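Local coordinates for small TOPRIM domain protein (Geobacillus stearothermophilus, PDB 2FCJ) that is of uncharacterised function but, as a small stand-alone Toprim domain, probably acts on nucleic acids with the help of divalent metal ions, at residues A20-E25 with W95-V100. Sequence-based numbering, arbitrary orientation. Where two conformers were deposited one is given.
Sequences AAVLNE and WHLAQV
Val22 meets Leu97 and Ala98 where two helices touch in this Toprim domain, an alpha/beta fold built on a four-stranded parallel sheet. Helix 13-22 belongs to the crossover between strands 6-10 and 28-31, while helix 94-103 comes after 78-80, the last strand. The contact is small, burying 108 Å² in all, and is purely apolar, with no hydrogen bond across it. One valine faces two consecutive residues of the opposing helix. In the conformer described here, one of two modelled for Val22, its CG1 approaches Leu97 CD2 at 4.3 Å, methyl to methyl, while CG2 lies 4.4 Å from the CA of Ala98, against the backbone of the helix; Val22 CB and Ala98 CB are 4.5 Å apart. The small side chain of Ala98 is consistent with the close approach of the backbones, 6.0 Å between Val22 CA and Ala98 CA. The CB of Leu97 points toward segment 20-25, and a trans chi1 (-180°) carries the chain on so that CD2 is the atom meeting Val22. Ile94 and Leu101, both on helix 94-103, and Ser112 also touch Val22, which is buried.

Packing between the segments stops at the helix end: Leu23 leaves helical geometry, and the chain turns away through Asn24 to Glu25, whose OE2 forms a salt bridge with Lys6 and accepts a hydrogen bond from Asp107 N. On helix 94-103, exposed Trp95 and Gln99 take no part in the contact. Their side chains meet each other instead, Gln99 CD lying at the indole edge in its plane. His96 CB sits 4.0 Å above one indole face, toward the rim. The imidazole of His96 is itself covered on one face by Val100 CG2, 3.7 Å above the ring plane, while its NE2 is hydrogen-bonded to Asp83 N.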
# COMPACT_ATOMS: atom_id res chain seq x y z
N ALA A 20 6.62 -5.42 -3.22
CA ALA A 20 7.73 -6.06 -2.52
C ALA A 20 8.99 -6.05 -3.37
O ALA A 20 10.09 -5.99 -2.84
CB ALA A 20 7.36 -7.48 -2.13
N ALA A 21 8.82 -6.17 -4.69
CA ALA A 21 9.94 -6.23 -5.61
C ALA A 21 10.68 -4.90 -5.73
O ALA A 21 11.88 -4.88 -6.00
CB ALA A 21 9.49 -6.73 -6.98
N VAL A 22 9.98 -3.79 -5.50
CA VAL A 22 10.64 -2.50 -5.63
C VAL A 22 11.31 -2.02 -4.35
O VAL A 22 12.17 -1.15 -4.39
CB VAL A 22 9.75 -1.40 -6.24
CG1 VAL A 22 8.96 -1.94 -7.42
CG2 VAL A 22 8.83 -0.81 -5.21
N LEU A 23 10.92 -2.61 -3.22
CA LEU A 23 11.36 -2.10 -1.93
C LEU A 23 12.78 -2.53 -1.59
O LEU A 23 13.21 -3.63 -1.93
CB LEU A 23 10.41 -2.55 -0.83
CG LEU A 23 9.08 -1.81 -0.80
CD1 LEU A 23 8.08 -2.49 0.12
CD2 LEU A 23 9.31 -0.38 -0.42
N ASN A 24 13.50 -1.63 -0.93
CA ASN A 24 14.86 -1.94 -0.49
C ASN A 24 15.01 -1.90 1.03
O ASN A 24 16.12 -1.80 1.55
CB ASN A 24 15.86 -0.98 -1.14
CG ASN A 24 17.30 -1.45 -0.99
OD1 ASN A 24 17.60 -2.64 -1.10
ND2 ASN A 24 18.20 -0.51 -0.75
N GLU A 25 13.88 -1.91 1.74
CA GLU A 25 13.87 -2.07 3.19
C GLU A 25 12.74 -3.04 3.54
O GLU A 25 11.81 -3.23 2.74
CB GLU A 25 13.65 -0.72 3.86
CG GLU A 25 12.34 -0.01 3.47
CD GLU A 25 12.10 1.26 4.25
OE1 GLU A 25 12.22 1.20 5.51
OE2 GLU A 25 11.77 2.32 3.66
N TRP A 95 8.92 1.78 -12.48
CA TRP A 95 9.59 3.00 -12.07
C TRP A 95 8.59 3.97 -11.44
O TRP A 95 8.97 4.73 -10.55
CB TRP A 95 10.38 3.64 -13.24
CG TRP A 95 9.54 4.09 -14.35
CD1 TRP A 95 9.25 3.40 -15.48
CD2 TRP A 95 8.80 5.31 -14.41
NE1 TRP A 95 8.41 4.13 -16.27
CE2 TRP A 95 8.12 5.31 -15.64
CE3 TRP A 95 8.69 6.42 -13.58
CZ2 TRP A 95 7.29 6.35 -16.03
CZ3 TRP A 95 7.88 7.48 -13.98
CH2 TRP A 95 7.20 7.43 -15.20
N HIS A 96 7.34 3.94 -11.88
CA HIS A 96 6.34 4.88 -11.36
C HIS A 96 5.98 4.46 -9.93
O HIS A 96 5.95 5.29 -9.03
CB HIS A 96 5.08 4.96 -12.25
CG HIS A 96 3.97 5.77 -11.64
ND1 HIS A 96 4.05 7.14 -11.46
CD2 HIS A 96 2.74 5.42 -11.21
CE1 HIS A 96 2.92 7.59 -10.93
NE2 HIS A 96 2.11 6.56 -10.76
N LEU A 97 5.73 3.17 -9.73
CA LEU A 97 5.45 2.67 -8.39
C LEU A 97 6.61 2.99 -7.47
O LEU A 97 6.43 3.45 -6.33
CB LEU A 97 5.25 1.17 -8.48
CG LEU A 97 4.94 0.45 -7.18
CD1 LEU A 97 3.73 1.06 -6.49
CD2 LEU A 97 4.75 -1.05 -7.41
N ALA A 98 7.83 2.76 -7.95
CA ALA A 98 9.01 3.08 -7.16
C ALA A 98 9.04 4.57 -6.78
O ALA A 98 9.35 4.90 -5.63
CB ALA A 98 10.27 2.70 -7.92
N GLN A 99 8.70 5.45 -7.71
CA GLN A 99 8.69 6.88 -7.41
C GLN A 99 7.59 7.27 -6.43
O GLN A 99 7.80 8.15 -5.58
CB GLN A 99 8.60 7.69 -8.70
CG GLN A 99 9.88 7.60 -9.54
CD GLN A 99 9.95 8.64 -10.63
OE1 GLN A 99 9.02 9.42 -10.82
NE2 GLN A 99 11.03 8.60 -11.40
N VAL A 100 6.41 6.65 -6.54
CA VAL A 100 5.35 6.90 -5.57
C VAL A 100 5.82 6.56 -4.17
O VAL A 100 5.63 7.33 -3.23
CB VAL A 100 4.08 6.13 -5.95
CG1 VAL A 100 3.05 6.19 -4.82
CG2 VAL A 100 3.48 6.70 -7.23